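Local coordinates for protein MJ fibrillarin homologue (Methanocaldococcus jannaschii, PDB 1FBN) that probably methylates ribose 2'-hydroxyls in rRNA and tRNA with S-adenosyl-L-methionine, working with nop5, rpl7ae and a guide RNA in box C/D particles, at residues I25-I30 with V92-D97; I9-Y14 with P71-S76; K34-E39 with E48-N53. All blocks are in the same frame, centred on the assembly; numbering follows the deposited sequence.

Contact 1: residues I25-I30 with V92-D97; sequences IATKSI and VADIAD
S29 and D94 bring the two backbones nearest, 5.5 Å between their CA atoms, where segment 25-30 passes the last turn of helix 87-95. D94 is the hub. Its CG lies anti to its own carbonyl carbon (chi1 -77°), and its carboxylate reaches the opposing backbone. The backbone N of I30 donates to D94 OD1 over 3.1 Å, coming from above the carboxylate plane, 56° out of it. The other oxygen, D94 OD2, is 2.9 Å from T27 OG1, a bond that is less certain because the hydroxyl is modelled too close to another atom. T27 crosses D94 at about a right angle and turns its methyl to the next helix residue, T27 CG2 lying 3.8 Å from I95 CG1. I30 adds an apolar fringe: its CG2 meets D97 CB at 3.8 Å, and its CD1 lies 4.1 Å from A93 CB. A water sits between the carbonyl oxygens K28 O and D94 O. Two arginines from elsewhere in the chain complete the carboxylate's surroundings, R121 pairing with OD1 and R50 with OD2, while D97 has R74 as its salt-bridge partner. A buried carboxylate flanked by two guanidinium groups and a backbone N-H would be expected to stay ionised, so D94 joins the two segments as a buried anionic centre, with apolar contacts from T27 and I30 beside it.

Contact 2: residues I9-Y14 with P71-S76; sequences IFENIY and PIKRDS
E11 and K73 are the closest residues along the backbone, with CA atoms 5.7 Å apart, where the tight connection between strands 5-9 and 13-17 faces a type I beta turn running from K73 to S76. Within the connection, I9 N bonds to I13 O, and in the turn K73 N donates to S76 OG over 2.7 Å. The side chain of E11 runs from one segment to the other. CG is anti to the backbone N (chi1 -176°) and the chain runs on extended; E11 OE2 accepts from R74 N, 2.9 Å away, in a nearly straight bond of 174°. The N-H meets OE2 on its anti side, somewhat out of the carboxylate plane. K73 crosses the glutamate at about a right angle and touches it with its aliphatic part: K73 CB lies 3.2 Å from E11 OE2 and K73 CD 3.5 Å from E11 OE1. K73 NZ stays 4.3 Å from E11 OE1, beyond a salt bridge, though the opposite charges would still be expected to attract. R74 likewise leans its methylenes on the hairpin, R74 CG lying 3.7 Å from N12 CB, while its guanidinium has D97 as salt-bridge partner. A water donates to both E11 O and I72 O, bridging the two backbones. The hairpin end thus rests on the loop leading from helix 58-64 into strand 77-81; F10 and I13 pack on I63 of that helix, I72 reaches M175 of strand 172-179, and R74 pairs through its backbone with K98, just before strand 100-105.

Contact 3: residues K34-E39 with E48-N53; sequences KKVYDE and EYRIWN
The guanidinium of R50 receives E39 at its edge: E39 OE2 lies only 7° out of the guanidinium plane, 3.0 Å from R50 NH1, in a hydrogen bond that is also a salt bridge. The ring of Y37 stands almost perpendicular to that guanidinium, the planes 87° apart, with Y37 CE1 3.9 Å from R50 NH1. One face of the ring carries E39 CG, set toward the rim, and N53 CB approaches the edge near the ring plane. The E39 carboxylate is turned well away from coplanarity with the guanidinium, and NH1 meets OE2 from above the carboxylate plane. V36 N reaches E39 OE2 at 2.7 Å from the opposite face of the carboxylate, so OE2 is gripped by two donors. Its partner OE1 is buried with no polar partner. E39 CG is almost eclipsed with the backbone N (chi1 3°), a strained torsion, and the chain bends at the next bond. V36 CG2 packs against the guanidinium, 3.5 Å from R50 NH1. At the other end, N53 N points to Y37 OH at 3.3 Å, a bond made less sure by the tight modelling of that hydroxyl. A water lies between K34 O and E48 OE1, the latter also bonded to G33 N. Beyond the contact, R50 NH2 bonds to D94 and S90 of helix 87-95, and W52 stacks on H91 of the same helix. The loop before strand 41-44 is thereby folded back over strand 47-51 at the seam typical of fibrillarin, where the N-terminal antiparallel sheet meets the Rossmann-like methyltransferase domain. Y37 also touches T87, a predicted S-adenosyl-L-methionine-binding residue.

Contacts 1 and 2 join the N-terminal sheet to the methyltransferase domain, while contact 3 braces that side from within and supplies R50 to D94 of contact 1. Contact 1 lies between the others, its centre 8 Å from that of contact 2 and 10 Å from that of contact 3, whereas contacts 2 and 3 are 17 Å apart. Strand 25-28 links them: A26 N is 2.8 Å from Y14 O on one side, and T27 O is 2.9 Å from R50 N on the other. The salt bridge D97 OD2 to R74 NH2, 3.0 Å, ties contact 1 to contact 2. The predicted S-adenosyl-L-methionine site is near: measured between side chains, Y37 is about 4 Å from T87, while I72 and I95 are about 7 and 8 Å from T88.

Contact 1: residues I25-I30 with V92-D97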
loop_
_atom_site.group_PDB
_atom_site.type_symbol
_atom_site.label_atom_id
_atom_site.label_comp_id
_atom_site.label_asym_id
_atom_site.label_seq_id
_atom_site.Cartn_x
_atom_site.Cartn_y
_atom_site.Cartn_z
ATOM N N ILE A 25 -11.586 5.783 8.074
ATOM C CA ILE A 25 -10.342 5.342 8.706
ATOM C C ILE A 25 -9.292 6.438 8.655
ATOM O O ILE A 25 -9.373 7.354 7.838
ATOM C CB ILE A 25 -9.748 4.065 8.058
ATOM C CG1 ILE A 25 -9.431 4.312 6.582
ATOM C CG2 ILE A 25 -10.680 2.864 8.279
ATOM C CD1 ILE A 25 -8.702 3.152 5.925
ATOM N N ALA A 26 -8.285 6.320 9.512
ATOM C CA ALA A 26 -7.229 7.316 9.571
ATOM C C ALA A 26 -5.940 6.741 10.138
ATOM O O ALA A 26 -5.905 5.609 10.625
ATOM C CB ALA A 26 -7.688 8.501 10.426
ATOM N N THR A 27 -4.865 7.511 10.006
ATOM C CA THR A 27 -3.573 7.125 10.555
ATOM C C THR A 27 -3.108 8.274 11.453
ATOM O O THR A 27 -3.567 9.416 11.317
ATOM C CB THR A 27 -2.513 6.834 9.457
ATOM O OG1 THR A 27 -2.417 7.944 8.562
ATOM C CG2 THR A 27 -2.872 5.579 8.674
ATOM N N LYS A 28 -2.260 7.949 12.423
ATOM C CA LYS A 28 -1.724 8.939 13.344
ATOM C C LYS A 28 -0.503 9.575 12.664
ATOM O O LYS A 28 0.524 8.922 12.468
ATOM C CB LYS A 28 -1.338 8.251 14.651
ATOM C CG LYS A 28 -0.998 9.185 15.782
ATOM C CD LYS A 28 -0.726 8.397 17.049
ATOM C CE LYS A 28 -1.974 7.691 17.540
ATOM N NZ LYS A 28 -1.710 6.931 18.792
ATOM N N SER A 29 -0.645 10.839 12.271
ATOM C CA SER A 29 0.412 11.580 11.575
ATOM C C SER A 29 1.775 11.643 12.273
ATOM O O SER A 29 1.853 11.905 13.477
ATOM C CB SER A 29 -0.074 13.003 11.275
ATOM O OG SER A 29 0.914 13.762 10.596
ATOM N N ILE A 30 2.842 11.387 11.515
ATOM C CA ILE A 30 4.200 11.465 12.061
ATOM C C ILE A 30 4.853 12.829 11.766
ATOM O O ILE A 30 5.992 13.078 12.153
ATOM C CB ILE A 30 5.126 10.315 11.575
ATOM C CG1 ILE A 30 5.247 10.320 10.052
ATOM C CG2 ILE A 30 4.636 8.977 12.112
ATOM C CD1 ILE A 30 6.312 9.382 9.526
ATOM N N VAL A 92 1.290 4.969 4.955
ATOM C CA VAL A 92 2.044 3.763 5.290
ATOM C C VAL A 92 3.176 4.145 6.250
ATOM O O VAL A 92 3.490 3.392 7.172
ATOM C CB VAL A 92 2.620 3.075 4.025
ATOM C CG1 VAL A 92 3.582 1.962 4.416
ATOM C CG2 VAL A 92 1.487 2.505 3.173
ATOM N N ALA A 93 3.750 5.333 6.046
ATOM C CA ALA A 93 4.831 5.846 6.890
ATOM C C ALA A 93 4.312 6.150 8.297
ATOM O O ALA A 93 5.041 6.011 9.282
ATOM C CB ALA A 93 5.433 7.092 6.269
ATOM N N ASP A 94 3.057 6.584 8.381
ATOM C CA ASP A 94 2.425 6.870 9.667
ATOM C C ASP A 94 2.275 5.571 10.449
ATOM O O ASP A 94 2.552 5.525 11.644
ATOM C CB ASP A 94 1.034 7.475 9.467
ATOM C CG ASP A 94 1.074 8.934 9.067
ATOM O OD1 ASP A 94 2.150 9.564 9.135
ATOM O OD2 ASP A 94 0.008 9.461 8.693
ATOM N N ILE A 95 1.816 4.524 9.763
ATOM C CA ILE A 95 1.613 3.210 10.368
ATOM C C ILE A 95 2.939 2.629 10.851
ATOM O O ILE A 95 3.092 2.300 12.026
ATOM C CB ILE A 95 0.966 2.224 9.358
ATOM C CG1 ILE A 95 -0.374 2.781 8.872
ATOM C CG2 ILE A 95 0.768 0.852 9.999
ATOM C CD1 ILE A 95 -0.881 2.132 7.606
ATOM N N ALA A 96 3.890 2.502 9.932
ATOM C CA ALA A 96 5.206 1.964 10.249
ATOM C C ALA A 96 6.153 3.064 10.754
ATOM O O ALA A 96 7.229 3.290 10.190
ATOM C CB ALA A 96 5.780 1.274 9.031
ATOM N N ASP A 97 5.748 3.729 11.833
ATOM C CA ASP A 97 6.531 4.812 12.420
ATOM C C ASP A 97 7.849 4.345 13.037
ATOM O O ASP A 97 8.766 5.145 13.225
ATOM C CB ASP A 97 5.693 5.598 13.438
ATOM C CG ASP A 97 5.228 4.749 14.617
ATOM O OD1 ASP A 97 4.737 3.620 14.405
ATOM O OD2 ASP A 97 5.339 5.230 15.766
HETATM O O HOH W 1 1.947 7.105 13.858
#

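Contact 2: residues I9-Y14 with P71-S76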
loop_
_atom_site.group_PDB
_atom_site.type_symbol
_atom_site.label_atom_id
_atom_site.label_comp_id
_atom_site.label_asym_id
_atom_site.label_seq_id
_atom_site.Cartn_x
_atom_site.Cartn_y
_atom_site.Cartn_z
ATOM N N ILE A 9 -7.566 -0.198 14.925
ATOM C CA ILE A 9 -7.851 -1.442 14.218
ATOM C C ILE A 9 -6.498 -1.912 13.698
ATOM O O ILE A 9 -5.582 -1.103 13.558
ATOM C CB ILE A 9 -8.856 -1.259 13.054
ATOM C CG1 ILE A 9 -8.427 -0.115 12.135
ATOM C CG2 ILE A 9 -10.262 -1.040 13.607
ATOM C CD1 ILE A 9 -9.326 0.059 10.927
ATOM N N PHE A 10 -6.357 -3.214 13.453
ATOM C CA PHE A 10 -5.088 -3.781 12.982
ATOM C C PHE A 10 -3.989 -3.309 13.935
ATOM O O PHE A 10 -4.069 -3.559 15.134
ATOM C CB PHE A 10 -4.804 -3.343 11.537
ATOM C CG PHE A 10 -5.851 -3.797 10.550
ATOM C CD1 PHE A 10 -6.099 -5.154 10.352
ATOM C CD2 PHE A 10 -6.583 -2.870 9.811
ATOM C CE1 PHE A 10 -7.061 -5.581 9.430
ATOM C CE2 PHE A 10 -7.547 -3.288 8.887
ATOM C CZ PHE A 10 -7.784 -4.646 8.698
ATOM N N GLU A 11 -2.972 -2.633 13.414
ATOM C CA GLU A 11 -1.912 -2.094 14.260
ATOM C C GLU A 11 -1.550 -0.692 13.783
ATOM O O GLU A 11 -1.059 -0.509 12.669
ATOM C CB GLU A 11 -0.668 -2.991 14.279
ATOM C CG GLU A 11 0.408 -2.473 15.242
ATOM C CD GLU A 11 1.612 -3.391 15.374
ATOM O OE1 GLU A 11 1.437 -4.549 15.808
ATOM O OE2 GLU A 11 2.737 -2.945 15.066
ATOM N N ASN A 12 -1.831 0.295 14.628
ATOM C CA ASN A 12 -1.550 1.696 14.332
ATOM C C ASN A 12 -2.377 2.276 13.174
ATOM O O ASN A 12 -1.912 3.139 12.431
ATOM C CB ASN A 12 -0.045 1.917 14.114
ATOM C CG ASN A 12 0.403 3.337 14.462
ATOM O OD1 ASN A 12 1.510 3.757 14.102
ATOM N ND2 ASN A 12 -0.447 4.076 15.171
ATOM N N ILE A 13 -3.589 1.752 13.005
ATOM C CA ILE A 13 -4.540 2.235 12.003
ATOM C C ILE A 13 -5.781 2.545 12.844
ATOM O O ILE A 13 -6.039 1.865 13.839
ATOM C CB ILE A 13 -4.868 1.176 10.918
ATOM C CG1 ILE A 13 -3.606 0.824 10.130
ATOM C CG2 ILE A 13 -5.914 1.724 9.947
ATOM C CD1 ILE A 13 -3.839 -0.172 9.037
ATOM N N TYR A 14 -6.546 3.562 12.467
ATOM C CA TYR A 14 -7.698 3.938 13.277
ATOM C C TYR A 14 -9.031 4.029 12.563
ATOM O O TYR A 14 -9.129 4.568 11.460
ATOM C CB TYR A 14 -7.397 5.253 14.020
ATOM C CG TYR A 14 -6.128 5.157 14.833
ATOM C CD1 TYR A 14 -4.889 5.417 14.251
ATOM C CD2 TYR A 14 -6.149 4.663 16.137
ATOM C CE1 TYR A 14 -3.704 5.171 14.933
ATOM C CE2 TYR A 14 -4.967 4.414 16.830
ATOM C CZ TYR A 14 -3.748 4.664 16.217
ATOM O OH TYR A 14 -2.577 4.373 16.871
ATOM N N PRO A 71 -0.719 -6.869 7.033
ATOM C CA PRO A 71 0.623 -7.187 7.530
ATOM C C PRO A 71 1.550 -6.021 7.896
ATOM O O PRO A 71 2.544 -6.222 8.590
ATOM C CB PRO A 71 1.198 -8.037 6.403
ATOM C CG PRO A 71 0.596 -7.415 5.189
ATOM C CD PRO A 71 -0.839 -7.207 5.601
ATOM N N ILE A 72 1.240 -4.815 7.431
ATOM C CA ILE A 72 2.073 -3.657 7.736
ATOM C C ILE A 72 1.897 -3.257 9.198
ATOM O O ILE A 72 0.817 -2.845 9.611
ATOM C CB ILE A 72 1.745 -2.462 6.807
ATOM C CG1 ILE A 72 2.043 -2.843 5.352
ATOM C CG2 ILE A 72 2.551 -1.222 7.222
ATOM C CD1 ILE A 72 1.654 -1.792 4.332
ATOM N N LYS A 73 2.970 -3.401 9.971
ATOM C CA LYS A 73 2.972 -3.071 11.395
ATOM C C LYS A 73 3.846 -1.838 11.665
ATOM O O LYS A 73 4.432 -1.271 10.741
ATOM C CB LYS A 73 3.501 -4.263 12.199
ATOM C CG LYS A 73 2.803 -5.588 11.925
ATOM C CD LYS A 73 1.378 -5.608 12.447
ATOM C CE LYS A 73 0.761 -6.995 12.314
ATOM N NZ LYS A 73 -0.569 -7.081 12.978
ATOM N N ARG A 74 3.954 -1.450 12.936
ATOM C CA ARG A 74 4.746 -0.283 13.333
ATOM C C ARG A 74 6.225 -0.393 13.004
ATOM O O ARG A 74 6.844 0.588 12.596
ATOM C CB ARG A 74 4.602 0.004 14.831
ATOM C CG ARG A 74 3.253 0.547 15.246
ATOM C CD ARG A 74 3.156 0.671 16.758
ATOM N NE ARG A 74 3.239 2.052 17.227
ATOM C CZ ARG A 74 4.310 2.590 17.801
ATOM N NH1 ARG A 74 5.406 1.864 17.975
ATOM N NH2 ARG A 74 4.285 3.849 18.217
ATOM N N ASP A 75 6.791 -1.581 13.190
ATOM C CA ASP A 75 8.213 -1.800 12.932
ATOM C C ASP A 75 8.513 -2.497 11.601
ATOM O O ASP A 75 9.624 -2.985 11.386
ATOM C CB ASP A 75 8.828 -2.595 14.091
ATOM C CG ASP A 75 8.234 -3.991 14.230
ATOM O OD1 ASP A 75 7.125 -4.244 13.703
ATOM O OD2 ASP A 75 8.886 -4.843 14.867
ATOM N N SER A 76 7.526 -2.542 10.713
ATOM C CA SER A 76 7.702 -3.193 9.417
ATOM C C SER A 76 8.608 -2.418 8.465
ATOM O O SER A 76 8.661 -1.187 8.491
ATOM C CB SER A 76 6.348 -3.401 8.723
ATOM O OG SER A 76 5.513 -4.294 9.428
HETATM O O HOH W 2 -1.514 -2.363 10.722
#

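Contact 3: residues K34-E39 with E48-N53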
loop_
_atom_site.group_PDB
_atom_site.type_symbol
_atom_site.label_atom_id
_atom_site.label_comp_id
_atom_site.label_asym_id
_atom_site.label_seq_id
_atom_site.Cartn_x
_atom_site.Cartn_y
_atom_site.Cartn_z
ATOM N N LYS A 34 0.930 19.306 9.043
ATOM C CA LYS A 34 1.085 19.198 7.599
ATOM C C LYS A 34 0.038 18.318 6.935
ATOM O O LYS A 34 -0.272 17.225 7.413
ATOM C CB LYS A 34 2.478 18.656 7.248
ATOM C CG LYS A 34 2.796 18.642 5.748
ATOM C CD LYS A 34 4.112 17.925 5.455
ATOM C CE LYS A 34 4.652 18.248 4.064
ATOM N NZ LYS A 34 3.688 17.934 2.974
ATOM N N LYS A 35 -0.530 18.828 5.848
ATOM C CA LYS A 35 -1.495 18.077 5.065
ATOM C C LYS A 35 -0.762 17.693 3.783
ATOM O O LYS A 35 -0.224 18.555 3.080
ATOM C CB LYS A 35 -2.735 18.915 4.745
ATOM C CG LYS A 35 -3.667 19.100 5.927
ATOM C CD LYS A 35 -4.986 19.714 5.497
ATOM C CE LYS A 35 -5.927 19.885 6.681
ATOM N NZ LYS A 35 -7.257 20.386 6.244
ATOM N N VAL A 36 -0.676 16.393 3.528
ATOM C CA VAL A 36 0.002 15.880 2.343
ATOM C C VAL A 36 -0.806 16.143 1.074
ATOM O O VAL A 36 -0.267 16.646 0.086
ATOM C CB VAL A 36 0.281 14.360 2.478
ATOM C CG1 VAL A 36 0.919 13.813 1.205
ATOM C CG2 VAL A 36 1.185 14.103 3.671
ATOM N N TYR A 37 -2.100 15.836 1.122
ATOM C CA TYR A 37 -2.983 16.011 -0.032
ATOM C C TYR A 37 -4.338 16.635 0.314
ATOM O O TYR A 37 -5.373 16.257 -0.242
ATOM C CB TYR A 37 -3.178 14.665 -0.748
ATOM C CG TYR A 37 -3.819 13.573 0.094
ATOM C CD1 TYR A 37 -3.093 12.897 1.080
ATOM C CD2 TYR A 37 -5.149 13.199 -0.118
ATOM C CE1 TYR A 37 -3.681 11.870 1.832
ATOM C CE2 TYR A 37 -5.744 12.179 0.623
ATOM C CZ TYR A 37 -5.009 11.518 1.594
ATOM O OH TYR A 37 -5.610 10.509 2.313
ATOM N N ASP A 38 -4.311 17.606 1.223
ATOM C CA ASP A 38 -5.508 18.314 1.676
ATOM C C ASP A 38 -6.558 17.373 2.285
ATOM O O ASP A 38 -7.764 17.545 2.096
ATOM C CB ASP A 38 -6.102 19.158 0.536
ATOM C CG ASP A 38 -6.941 20.329 1.042
ATOM O OD1 ASP A 38 -6.391 21.194 1.763
ATOM O OD2 ASP A 38 -8.147 20.383 0.714
ATOM N N GLU A 39 -6.080 16.376 3.021
ATOM C CA GLU A 39 -6.955 15.415 3.689
ATOM C C GLU A 39 -7.530 16.064 4.941
ATOM O O GLU A 39 -6.969 17.035 5.448
ATOM C CB GLU A 39 -6.169 14.160 4.088
ATOM C CG GLU A 39 -4.669 14.205 3.773
ATOM C CD GLU A 39 -3.831 14.907 4.821
ATOM O OE1 GLU A 39 -4.400 15.471 5.773
ATOM O OE2 GLU A 39 -2.590 14.878 4.702
ATOM N N GLU A 48 -2.517 14.099 15.673
ATOM C CA GLU A 48 -3.292 14.473 14.498
ATOM C C GLU A 48 -3.634 13.235 13.681
ATOM O O GLU A 48 -2.746 12.537 13.198
ATOM C CB GLU A 48 -2.528 15.482 13.638
ATOM C CG GLU A 48 -2.479 16.886 14.236
ATOM C CD GLU A 48 -1.819 17.921 13.330
ATOM O OE1 GLU A 48 -1.594 17.637 12.133
ATOM O OE2 GLU A 48 -1.531 19.036 13.820
ATOM N N TYR A 49 -4.923 12.929 13.580
ATOM C CA TYR A 49 -5.369 11.777 12.812
ATOM C C TYR A 49 -5.739 12.228 11.406
ATOM O O TYR A 49 -6.616 13.071 11.226
ATOM C CB TYR A 49 -6.561 11.100 13.493
ATOM C CG TYR A 49 -6.220 10.498 14.836
ATOM C CD1 TYR A 49 -6.328 11.250 16.007
ATOM C CD2 TYR A 49 -5.788 9.177 14.939
ATOM C CE1 TYR A 49 -6.012 10.702 17.249
ATOM C CE2 TYR A 49 -5.470 8.618 16.176
ATOM C CZ TYR A 49 -5.585 9.386 17.327
ATOM O OH TYR A 49 -5.283 8.836 18.552
ATOM N N ARG A 50 -5.028 11.696 10.417
ATOM C CA ARG A 50 -5.264 12.048 9.023
ATOM C C ARG A 50 -6.281 11.120 8.382
ATOM O O ARG A 50 -6.045 9.916 8.274
ATOM C CB ARG A 50 -3.961 11.989 8.221
ATOM C CG ARG A 50 -2.878 12.931 8.694
ATOM C CD ARG A 50 -1.866 13.159 7.586
ATOM N NE ARG A 50 -1.168 11.932 7.245
ATOM C CZ ARG A 50 -0.964 11.485 6.009
ATOM N NH1 ARG A 50 -1.401 12.156 4.950
ATOM N NH2 ARG A 50 -0.309 10.349 5.837
ATOM N N ILE A 51 -7.409 11.682 7.956
ATOM C CA ILE A 51 -8.457 10.901 7.308
ATOM C C ILE A 51 -7.889 10.322 6.014
ATOM O O ILE A 51 -7.452 11.053 5.128
ATOM C CB ILE A 51 -9.709 11.766 7.020
ATOM C CG1 ILE A 51 -10.322 12.259 8.338
ATOM C CG2 ILE A 51 -10.731 10.989 6.203
ATOM C CD1 ILE A 51 -10.697 11.162 9.323
ATOM N N TRP A 52 -7.868 8.994 5.955
ATOM C CA TRP A 52 -7.335 8.228 4.827
ATOM C C TRP A 52 -8.411 8.003 3.758
ATOM O O TRP A 52 -9.186 7.051 3.832
ATOM C CB TRP A 52 -6.825 6.894 5.380
ATOM C CG TRP A 52 -5.842 6.145 4.535
ATOM C CD1 TRP A 52 -5.424 6.448 3.267
ATOM C CD2 TRP A 52 -5.168 4.937 4.903
ATOM N NE1 TRP A 52 -4.532 5.495 2.824
ATOM C CE2 TRP A 52 -4.358 4.557 3.809
ATOM C CE3 TRP A 52 -5.172 4.136 6.056
ATOM C CZ2 TRP A 52 -3.558 3.408 3.832
ATOM C CZ3 TRP A 52 -4.375 2.992 6.078
ATOM C CH2 TRP A 52 -3.579 2.641 4.972
ATOM N N ASN A 53 -8.421 8.869 2.750
ATOM C CA ASN A 53 -9.405 8.825 1.666
ATOM C C ASN A 53 -9.290 7.621 0.713
ATOM O O ASN A 53 -8.316 7.501 -0.032
ATOM C CB ASN A 53 -9.329 10.140 0.873
ATOM C CG ASN A 53 -10.529 10.361 -0.045
ATOM O OD1 ASN A 53 -11.284 9.439 -0.357
ATOM N ND2 ASN A 53 -10.705 11.601 -0.482
HETATM O O HOH W 3 -0.847 15.985 9.948
#